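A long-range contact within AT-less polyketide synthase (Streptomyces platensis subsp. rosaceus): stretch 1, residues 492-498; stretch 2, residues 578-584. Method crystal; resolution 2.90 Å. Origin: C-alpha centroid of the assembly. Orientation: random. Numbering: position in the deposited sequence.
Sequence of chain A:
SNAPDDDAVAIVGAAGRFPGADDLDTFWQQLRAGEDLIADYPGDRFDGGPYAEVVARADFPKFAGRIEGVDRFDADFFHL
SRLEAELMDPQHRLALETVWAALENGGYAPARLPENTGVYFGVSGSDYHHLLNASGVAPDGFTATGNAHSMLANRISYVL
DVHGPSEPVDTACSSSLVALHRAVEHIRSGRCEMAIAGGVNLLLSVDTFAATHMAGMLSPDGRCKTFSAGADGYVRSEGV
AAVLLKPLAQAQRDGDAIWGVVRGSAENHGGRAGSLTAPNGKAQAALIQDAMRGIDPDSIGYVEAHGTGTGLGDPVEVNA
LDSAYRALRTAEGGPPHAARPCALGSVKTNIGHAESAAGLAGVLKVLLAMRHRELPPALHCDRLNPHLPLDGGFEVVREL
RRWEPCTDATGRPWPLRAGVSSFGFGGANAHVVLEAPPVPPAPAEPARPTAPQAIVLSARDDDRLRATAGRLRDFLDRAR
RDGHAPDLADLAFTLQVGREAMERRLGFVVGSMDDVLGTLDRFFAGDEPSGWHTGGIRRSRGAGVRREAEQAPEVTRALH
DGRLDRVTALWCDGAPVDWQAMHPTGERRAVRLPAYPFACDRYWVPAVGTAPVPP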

# COMPACT_ATOMS: atom_id res chain seq x y z
N ALA A 492 -26.70 -8.40 -26.66
CA ALA A 492 -27.13 -7.03 -26.86
C ALA A 492 -27.07 -6.26 -25.55
O ALA A 492 -26.55 -5.15 -25.50
CB ALA A 492 -28.52 -6.99 -27.43
N PHE A 493 -27.58 -6.87 -24.49
CA PHE A 493 -27.46 -6.30 -23.15
C PHE A 493 -26.05 -5.87 -22.79
O PHE A 493 -25.84 -4.80 -22.24
CB PHE A 493 -27.92 -7.31 -22.10
CG PHE A 493 -27.78 -6.83 -20.69
CD1 PHE A 493 -28.68 -5.92 -20.17
CD2 PHE A 493 -26.76 -7.30 -19.88
CE1 PHE A 493 -28.57 -5.48 -18.85
CE2 PHE A 493 -26.63 -6.88 -18.57
CZ PHE A 493 -27.54 -5.96 -18.06
N THR A 494 -25.07 -6.72 -23.11
CA THR A 494 -23.70 -6.47 -22.69
C THR A 494 -23.08 -5.37 -23.53
O THR A 494 -22.28 -4.57 -23.02
CB THR A 494 -22.87 -7.75 -22.79
OG1 THR A 494 -23.38 -8.70 -21.85
CG2 THR A 494 -21.43 -7.48 -22.46
N LEU A 495 -23.44 -5.30 -24.81
CA LEU A 495 -22.88 -4.27 -25.69
C LEU A 495 -23.46 -2.92 -25.30
O LEU A 495 -22.90 -1.86 -25.60
CB LEU A 495 -23.16 -4.59 -27.15
CG LEU A 495 -22.39 -5.79 -27.69
CD1 LEU A 495 -22.79 -6.09 -29.09
CD2 LEU A 495 -20.92 -5.51 -27.64
N GLN A 496 -24.59 -2.97 -24.60
CA GLN A 496 -25.33 -1.78 -24.27
C GLN A 496 -24.80 -1.14 -23.01
O GLN A 496 -24.47 0.05 -22.97
CB GLN A 496 -26.81 -2.10 -24.11
CG GLN A 496 -27.51 -2.33 -25.43
CD GLN A 496 -28.93 -2.80 -25.25
OE1 GLN A 496 -29.54 -2.57 -24.21
NE2 GLN A 496 -29.47 -3.46 -26.28
N VAL A 497 -24.72 -1.96 -21.97
CA VAL A 497 -24.37 -1.48 -20.65
C VAL A 497 -22.91 -1.81 -20.27
O VAL A 497 -22.32 -1.18 -19.39
CB VAL A 497 -25.36 -2.05 -19.61
CG1 VAL A 497 -25.10 -3.52 -19.39
CG2 VAL A 497 -25.29 -1.28 -18.30
N GLY A 498 -22.31 -2.77 -20.97
CA GLY A 498 -20.97 -3.21 -20.63
C GLY A 498 -19.91 -2.43 -21.36
O GLY A 498 -18.71 -2.67 -21.19
N ASP A 578 -31.30 4.98 -21.69
CA ASP A 578 -31.26 4.32 -20.39
C ASP A 578 -31.46 2.83 -20.59
O ASP A 578 -32.53 2.29 -20.29
CB ASP A 578 -32.33 4.90 -19.47
CG ASP A 578 -32.25 4.38 -18.05
OD1 ASP A 578 -31.69 3.28 -17.81
OD2 ASP A 578 -32.77 5.07 -17.15
N TRP A 579 -30.44 2.15 -21.08
CA TRP A 579 -30.59 0.77 -21.49
C TRP A 579 -31.05 -0.18 -20.40
O TRP A 579 -31.74 -1.15 -20.70
CB TRP A 579 -29.29 0.27 -22.09
CG TRP A 579 -28.73 1.16 -23.14
CD1 TRP A 579 -27.80 2.14 -22.97
CD2 TRP A 579 -29.08 1.18 -24.53
NE1 TRP A 579 -27.54 2.76 -24.17
CE2 TRP A 579 -28.31 2.18 -25.14
CE3 TRP A 579 -29.96 0.43 -25.31
CZ2 TRP A 579 -28.40 2.46 -26.50
CZ3 TRP A 579 -30.05 0.70 -26.66
CH2 TRP A 579 -29.28 1.71 -27.25
N GLN A 580 -30.70 0.06 -19.14
CA GLN A 580 -31.06 -0.91 -18.11
C GLN A 580 -32.53 -0.80 -17.73
O GLN A 580 -33.08 -1.64 -17.02
CB GLN A 580 -30.16 -0.79 -16.88
CG GLN A 580 -29.91 -2.16 -16.23
CD GLN A 580 -28.78 -2.16 -15.21
OE1 GLN A 580 -27.80 -1.41 -15.34
NE2 GLN A 580 -28.87 -3.06 -14.23
N ALA A 581 -33.17 0.24 -18.25
CA ALA A 581 -34.58 0.46 -18.01
C ALA A 581 -35.44 -0.47 -18.86
O ALA A 581 -36.56 -0.82 -18.48
CB ALA A 581 -34.93 1.91 -18.29
N MSE A 582 -34.91 -0.86 -20.02
CA MSE A 582 -35.63 -1.71 -20.96
C MSE A 582 -35.82 -3.13 -20.47
O MSE A 582 -36.93 -3.68 -20.50
CB MSE A 582 -34.91 -1.77 -22.30
CG MSE A 582 -34.66 -0.44 -22.92
SE MSE A 582 -33.77 -0.65 -24.63
CE MSE A 582 -33.20 1.20 -24.81
N HIS A 583 -34.72 -3.74 -20.06
CA HIS A 583 -34.70 -5.15 -19.76
C HIS A 583 -35.37 -5.44 -18.41
O HIS A 583 -35.39 -4.57 -17.54
CB HIS A 583 -33.27 -5.67 -19.76
CG HIS A 583 -32.52 -5.35 -21.02
ND1 HIS A 583 -31.88 -4.15 -21.23
CD2 HIS A 583 -32.31 -6.08 -22.14
CE1 HIS A 583 -31.31 -4.16 -22.42
NE2 HIS A 583 -31.55 -5.32 -22.99
N PRO A 584 -35.93 -6.65 -18.26
CA PRO A 584 -36.40 -7.09 -16.94
C PRO A 584 -35.24 -7.02 -15.99
O PRO A 584 -34.26 -7.72 -16.22
CB PRO A 584 -36.84 -8.54 -17.18
CG PRO A 584 -37.11 -8.63 -18.65
CD PRO A 584 -36.16 -7.66 -19.30

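Residues 492-497 form a stretch of helix that begins earlier in the chain, and the hydrogen bond from Gly498 N to Thr494 O (2.7 Å) ties the loop residue Gly498 back to the helix. The second stretch makes a weakly bonded helical turn at about residues 579-582, in which Ala581 N hydrogen-bonds to Asp578 O at 3.0 Å and Met582 N to Trp579 O at 3.3 Å. The backbones come nearest at Gln496 and Trp579, whose CA atoms lie 6.5 Å apart. No hydrogen bond crosses between the stretches; side-chain packing holds them together and buries 346 Å², both sides summed.

Gln496, the residue most covered by the other stretch, points toward it with chi1 m and chi2 t. This extended side chain lays its aliphatic part against the indole, with Gln496 CG 4.2 Å from the centroid of the six-membered ring of Trp579 in an off-centre CH-pi contact. Gln496 OE1 then reaches Trp579 CE3 at 3.2 Å and His583 CE1 at 3.0 Å, meeting the imidazole at its edge, where the polarised C-H suits a carbonyl oxygen. NE2 is hydrogen-bonded elsewhere in the structure, so the amide is not left unpaired on that side.

His583 is positioned by its own stretch: His583 ND1 donates to Trp579 O at 3.0 Å, tying the imidazole back to the turn. One face of the ring is met by the edge of Phe493, with ring centroids of Phe493 and His583 5.2 Å apart and planes at 85°; the closest atoms are Phe493 CD1 and His583 ND1, at 3.8 Å. The buried phenyl ring, with chi1 t, also approaches Gln580: Phe493 CE1 lies 4.4 Å from Gln580 CG. Gln580 is exposed, yet the end of its side chain comes nearer the helix, placing Gln580 OE1 3.9 Å from Val497 CG2. The Val497 methyl makes only a loose van der Waals contact with the Gln580 amide oxygen, which it cannot hydrogen-bond.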